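Local structure of V-type ATP synthase alpha chain (Nanoarchaeum equitans Kin4-M, 5BN3) at residues K30-E34 and I45-D50; K215-V221 and S372-A378. The protein is the A subunit of a V-type ATP synthase, a P-loop protein of the ATP synthase alpha/beta family, modelled here with ADP and magnesium. One frame throughout, in Å; residues are numbered along the deposited sequence.

Contact 1 of 2, residues K30-E34 and I45-D50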
loop_
_atom_site.group_PDB
_atom_site.type_symbol
_atom_site.label_atom_id
_atom_site.label_comp_id
_atom_site.label_asym_id
_atom_site.label_seq_id
_atom_site.Cartn_x
_atom_site.Cartn_y
_atom_site.Cartn_z
ATOM N N LYS A 30 30.080 8.436 -32.859
ATOM C CA LYS A 30 29.072 7.743 -33.664
ATOM C C LYS A 30 28.450 6.537 -32.965
ATOM O O LYS A 30 28.566 5.404 -33.439
ATOM C CB LYS A 30 29.665 7.321 -35.011
ATOM C CG LYS A 30 30.115 8.481 -35.888
ATOM C CD LYS A 30 30.704 7.962 -37.190
ATOM C CE LYS A 30 30.536 8.964 -38.321
ATOM N NZ LYS A 30 30.767 8.327 -39.649
ATOM N N LEU A 31 27.786 6.787 -31.843
ATOM C CA LEU A 31 27.114 5.729 -31.104
ATOM C C LEU A 31 25.795 5.389 -31.792
ATOM O O LEU A 31 25.083 6.280 -32.260
ATOM C CB LEU A 31 26.865 6.167 -29.660
ATOM C CG LEU A 31 28.086 6.746 -28.941
ATOM C CD1 LEU A 31 27.723 7.246 -27.553
ATOM C CD2 LEU A 31 29.190 5.711 -28.854
ATOM N N ILE A 32 25.480 4.099 -31.868
ATOM C CA ILE A 32 24.240 3.657 -32.494
ATOM C C ILE A 32 23.030 4.106 -31.677
ATOM O O ILE A 32 22.954 3.860 -30.471
ATOM C CB ILE A 32 24.195 2.125 -32.667
ATOM C CG1 ILE A 32 25.430 1.631 -33.426
ATOM C CG2 ILE A 32 22.923 1.708 -33.390
ATOM C CD1 ILE A 32 25.552 2.179 -34.837
ATOM N N GLY A 33 22.091 4.775 -32.341
ATOM C CA GLY A 33 20.860 5.211 -31.709
ATOM C C GLY A 33 19.682 4.981 -32.633
ATOM O O GLY A 33 19.861 4.669 -33.811
ATOM N N GLU A 34 18.476 5.132 -32.098
ATOM C CA GLU A 34 17.266 4.965 -32.892
ATOM C C GLU A 34 16.248 6.038 -32.522
ATOM O O GLU A 34 15.950 6.238 -31.343
ATOM C CB GLU A 34 16.678 3.567 -32.668
ATOM C CG GLU A 34 15.484 3.225 -33.548
ATOM C CD GLU A 34 14.920 1.844 -33.249
ATOM O OE1 GLU A 34 15.294 1.254 -32.212
ATOM O OE2 GLU A 34 14.102 1.347 -34.051
ATOM N N ILE A 45 15.798 10.252 -29.212
ATOM C CA ILE A 45 16.637 9.141 -29.630
ATOM C C ILE A 45 17.052 8.282 -28.442
ATOM O O ILE A 45 17.602 8.795 -27.464
ATOM C CB ILE A 45 17.913 9.674 -30.317
ATOM C CG1 ILE A 45 17.542 10.488 -31.560
ATOM C CG2 ILE A 45 18.847 8.537 -30.680
ATOM C CD1 ILE A 45 18.579 11.519 -31.947
ATOM N N GLN A 46 16.790 6.980 -28.517
ATOM C CA GLN A 46 17.343 6.072 -27.519
ATOM C C GLN A 46 18.678 5.517 -28.012
ATOM O O GLN A 46 18.782 4.984 -29.123
ATOM C CB GLN A 46 16.351 4.970 -27.109
ATOM C CG GLN A 46 16.021 3.921 -28.161
ATOM C CD GLN A 46 14.969 2.941 -27.668
ATOM O OE1 GLN A 46 14.043 3.320 -26.951
ATOM N NE2 GLN A 46 15.111 1.676 -28.046
ATOM N N VAL A 47 19.704 5.687 -27.186
ATOM C CA VAL A 47 21.068 5.338 -27.556
ATOM C C VAL A 47 21.431 3.963 -27.009
ATOM O O VAL A 47 21.205 3.678 -25.832
ATOM C CB VAL A 47 22.058 6.395 -27.032
ATOM C CG1 VAL A 47 23.474 6.073 -27.473
ATOM C CG2 VAL A 47 21.656 7.768 -27.532
ATOM N N TYR A 48 21.989 3.115 -27.869
ATOM C CA TYR A 48 22.323 1.743 -27.496
ATOM C C TYR A 48 23.755 1.619 -26.986
ATOM O O TYR A 48 24.367 0.552 -27.058
ATOM C CB TYR A 48 22.078 0.800 -28.674
ATOM C CG TYR A 48 20.634 0.777 -29.107
ATOM C CD1 TYR A 48 19.699 0.020 -28.417
ATOM C CD2 TYR A 48 20.202 1.525 -30.191
ATOM C CE1 TYR A 48 18.375 0.003 -28.801
ATOM C CE2 TYR A 48 18.881 1.513 -30.583
ATOM C CZ TYR A 48 17.972 0.751 -29.884
ATOM O OH TYR A 48 16.655 0.735 -30.269
ATOM N N GLU A 49 24.277 2.722 -26.467
ATOM C CA GLU A 49 25.602 2.744 -25.863
ATOM C C GLU A 49 25.603 3.743 -24.716
ATOM O O GLU A 49 24.655 4.516 -24.564
ATOM C CB GLU A 49 26.668 3.097 -26.906
ATOM C CG GLU A 49 27.544 1.918 -27.310
ATOM C CD GLU A 49 27.686 1.768 -28.813
ATOM O OE1 GLU A 49 27.030 2.526 -29.559
ATOM O OE2 GLU A 49 28.454 0.886 -29.250
ATOM N N ASP A 50 26.654 3.725 -23.903
ATOM C CA ASP A 50 26.738 4.646 -22.775
ATOM C C ASP A 50 26.857 6.087 -23.261
ATOM O O ASP A 50 27.594 6.378 -24.205
ATOM C CB ASP A 50 27.914 4.292 -21.866
ATOM C CG ASP A 50 27.957 5.148 -20.614
ATOM O OD1 ASP A 50 26.888 5.620 -20.168
ATOM O OD2 ASP A 50 29.064 5.346 -20.072
#

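Contact 2 of 2, residues K215-V221 and S372-A378. With MG (magnesium ion), chain L.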
loop_
_atom_site.group_PDB
_atom_site.type_symbol
_atom_site.label_atom_id
_atom_site.label_comp_id
_atom_site.label_asym_id
_atom_site.label_seq_id
_atom_site.Cartn_x
_atom_site.Cartn_y
_atom_site.Cartn_z
ATOM N N LYS A 215 4.600 -27.506 -29.791
ATOM C CA LYS A 215 5.589 -26.831 -30.627
ATOM C C LYS A 215 4.950 -25.606 -31.257
ATOM O O LYS A 215 3.901 -25.705 -31.901
ATOM C CB LYS A 215 6.104 -27.754 -31.737
ATOM C CG LYS A 215 7.231 -28.684 -31.327
ATOM C CD LYS A 215 8.026 -29.130 -32.550
ATOM C CE LYS A 215 9.120 -30.114 -32.181
ATOM N NZ LYS A 215 10.012 -29.586 -31.115
ATOM N N GLY A 216 5.582 -24.453 -31.074
ATOM C CA GLY A 216 5.027 -23.206 -31.563
ATOM C C GLY A 216 4.254 -22.489 -30.475
ATOM O O GLY A 216 3.719 -21.404 -30.696
ATOM N N GLY A 217 4.192 -23.096 -29.294
ATOM C CA GLY A 217 3.514 -22.481 -28.167
ATOM C C GLY A 217 4.408 -21.510 -27.417
ATOM O O GLY A 217 5.496 -21.164 -27.878
ATOM N N SER A 218 3.943 -21.057 -26.259
ATOM C CA SER A 218 4.729 -20.160 -25.424
ATOM C C SER A 218 4.447 -20.416 -23.951
ATOM O O SER A 218 3.368 -20.889 -23.596
ATOM C CB SER A 218 4.442 -18.699 -25.775
ATOM O OG SER A 218 3.058 -18.416 -25.689
ATOM N N ALA A 219 5.422 -20.101 -23.103
ATOM C CA ALA A 219 5.278 -20.279 -21.662
ATOM C C ALA A 219 6.009 -19.186 -20.903
ATOM O O ALA A 219 7.003 -18.638 -21.386
ATOM C CB ALA A 219 5.798 -21.640 -21.238
ATOM N N ALA A 220 5.516 -18.881 -19.707
ATOM C CA ALA A 220 6.181 -17.938 -18.817
ATOM C C ALA A 220 6.808 -18.681 -17.639
ATOM O O ALA A 220 6.219 -19.628 -17.114
ATOM C CB ALA A 220 5.196 -16.900 -18.318
ATOM N N VAL A 221 8.000 -18.249 -17.228
ATOM C CA VAL A 221 8.679 -18.834 -16.072
ATOM C C VAL A 221 9.016 -17.751 -15.049
ATOM O O VAL A 221 10.142 -17.258 -15.008
ATOM C CB VAL A 221 9.982 -19.569 -16.472
ATOM C CG1 VAL A 221 10.518 -20.387 -15.302
ATOM C CG2 VAL A 221 9.750 -20.474 -17.670
ATOM N N SER A 372 8.019 -23.795 -36.879
ATOM C CA SER A 372 7.458 -23.381 -35.598
ATOM C C SER A 372 8.442 -22.528 -34.806
ATOM O O SER A 372 9.649 -22.766 -34.842
ATOM C CB SER A 372 7.046 -24.600 -34.767
ATOM O OG SER A 372 8.136 -25.104 -34.012
ATOM N N LEU A 373 7.922 -21.528 -34.103
ATOM C CA LEU A 373 8.733 -20.759 -33.166
ATOM C C LEU A 373 8.105 -20.844 -31.784
ATOM O O LEU A 373 6.998 -20.353 -31.559
ATOM C CB LEU A 373 8.868 -19.300 -33.613
ATOM C CG LEU A 373 9.595 -18.356 -32.652
ATOM C CD1 LEU A 373 10.941 -18.934 -32.261
ATOM C CD2 LEU A 373 9.779 -16.984 -33.277
ATOM N N THR A 374 8.819 -21.489 -30.869
ATOM C CA THR A 374 8.354 -21.667 -29.500
ATOM C C THR A 374 9.095 -20.680 -28.594
ATOM O O THR A 374 10.314 -20.542 -28.687
ATOM C CB THR A 374 8.592 -23.121 -29.044
ATOM O OG1 THR A 374 8.088 -24.025 -30.040
ATOM C CG2 THR A 374 7.900 -23.388 -27.724
ATOM N N ILE A 375 8.365 -19.976 -27.730
ATOM C CA ILE A 375 8.974 -18.922 -26.918
ATOM C C ILE A 375 8.804 -19.149 -25.421
ATOM O O ILE A 375 7.684 -19.260 -24.922
ATOM C CB ILE A 375 8.414 -17.530 -27.286
ATOM C CG1 ILE A 375 8.808 -17.165 -28.721
ATOM C CG2 ILE A 375 8.930 -16.470 -26.328
ATOM C CD1 ILE A 375 8.273 -15.821 -29.176
ATOM N N ILE A 376 9.928 -19.211 -24.713
ATOM C CA ILE A 376 9.918 -19.340 -23.262
ATOM C C ILE A 376 10.458 -18.053 -22.644
ATOM O O ILE A 376 11.619 -17.702 -22.856
ATOM C CB ILE A 376 10.785 -20.528 -22.792
ATOM C CG1 ILE A 376 10.459 -21.791 -23.598
ATOM C CG2 ILE A 376 10.593 -20.776 -21.301
ATOM C CD1 ILE A 376 9.026 -22.258 -23.456
ATOM N N GLY A 377 9.618 -17.349 -21.888
ATOM C CA GLY A 377 10.025 -16.102 -21.263
ATOM C C GLY A 377 10.120 -16.183 -19.751
ATOM O O GLY A 377 9.123 -16.400 -19.063
ATOM N N ALA A 378 11.328 -16.007 -19.229
ATOM C CA ALA A 378 11.523 -15.940 -17.786
ATOM C C ALA A 378 11.092 -14.566 -17.276
ATOM O O ALA A 378 11.260 -13.557 -17.964
ATOM C CB ALA A 378 12.970 -16.206 -17.434
HETATM MG MG MG L . 9.220 -24.663 -32.006
#

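Contact 1 of 2, residues K30-E34 and I45-D50
Three backbone hydrogen bonds and two side-chain carboxylates satisfy most of the polar atoms where 30-34 meets 45-50. The axes of 31-34 and 45-47 approach to 4.6 Å at 141°, antiparallel with a marked twist. Glu34 and Gln46 form a hydrogen-bonded pair, Glu34 N to Gln46 O and Gln46 N to Glu34 O both at 3.0 Å, while Gly33 faces Val47 as a non-hydrogen-bonded pair, CA to CA 4.2 Å. An ideal CB on Gly33 would lie 2.9 Å from Ile45 CG2, a clash, so the lack of a side chain permits this approach. Tyr48 N continues the ladder to Ile32 O (2.9 Å). Beyond it the main-chain pattern stops, and Ile32 N turns instead to Glu49 OE1 at 3.2 Å; Glu49 OE2 forms a salt bridge with Arg85. Tyr48 OH gives a very short bond to Glu34 OE1 (2.4 Å) and accepts one from Gln46 NE2 (2.9 Å), which also bonds Glu295, while Glu34 OE2 pairs with Arg185. Asp50 O, against Leu31 CD1 at 3.5 Å, finds no polar partner. The segments belong to hairpin 31-39/42-47 of the N-terminal beta-barrel domain, flanked by strand 23-26 beside 31-39 and strand 11-15 beside 42-47.

Contact 2 of 2, residues K215-V221 and S372-A378
This is a parallel strand pairing in the central sheet of the nucleotide-binding domain, joining 215-221 to 372-378, with a magnesium ion at its N-terminal end. The axes of strands 218-221 and 372-378 approach to 4.6 Å at only 15°, and four successive parallel bridges run from Ser218-Ile375 to Val221-Ala378. The hydrogen bonds alternate as a parallel ladder requires: Ile375 N to Gly217 O (3.1 Å), Ala219 N to Ile375 O (3.0 Å), Gly377 N to Ala219 O (3.0 Å) and Val221 N to Gly377 O (2.8 Å). CA-H...O contacts accompany them, the shortest being Ser218 CA to Ile375 O at 3.1 Å.

Before the ladder begins, a side chain serves as acceptor: Gly216 N donates to Thr374 OG1 at 2.7 Å. The positive phi of Gly216 (96°) would jam a CB against the preceding carbonyl, so glycine suits this turn. Thr374 OG1 also binds the magnesium ion at 2.4 Å, and Ser372 OG does so at 2.3 Å; Val315 is the third residue of this site. On the face carrying Ala219, Val221, Ile376 and Ala378, the packing is apolar, with Val221 CG2 3.7 Å from Ile376 CG2 and Ala219 CB 4.0 Å from Ile376 CD1.

That face lies against helix 229-239, through Leu232 and Asn233, and Ala378 touches Lys229 of the ADP pocket. On the other face Ile375 meets Phe356 and Tyr357 of helix 349-357, while strand 314-320 runs parallel to 370-379 on its far side from 218-222.

Both contacts are buried strand pairings, yet they share no element: contact 1 belongs to the N-terminal barrel and contact 2 to the nucleotide-binding domain. Their centres are 30 Å apart and their nearest atoms about 19 Å apart. Contact 1 lies about 27 Å from the centre of the chain and contact 2 about 6 Å, so the first is peripheral and the second central. Ten intervening residues make the former a local hairpin, whereas 150 separate the partners of the latter. Acidic side chains answered by arginines mark the barrel pairing; the parallel one has small and aliphatic residues, with hydroxyls on a metal at one end.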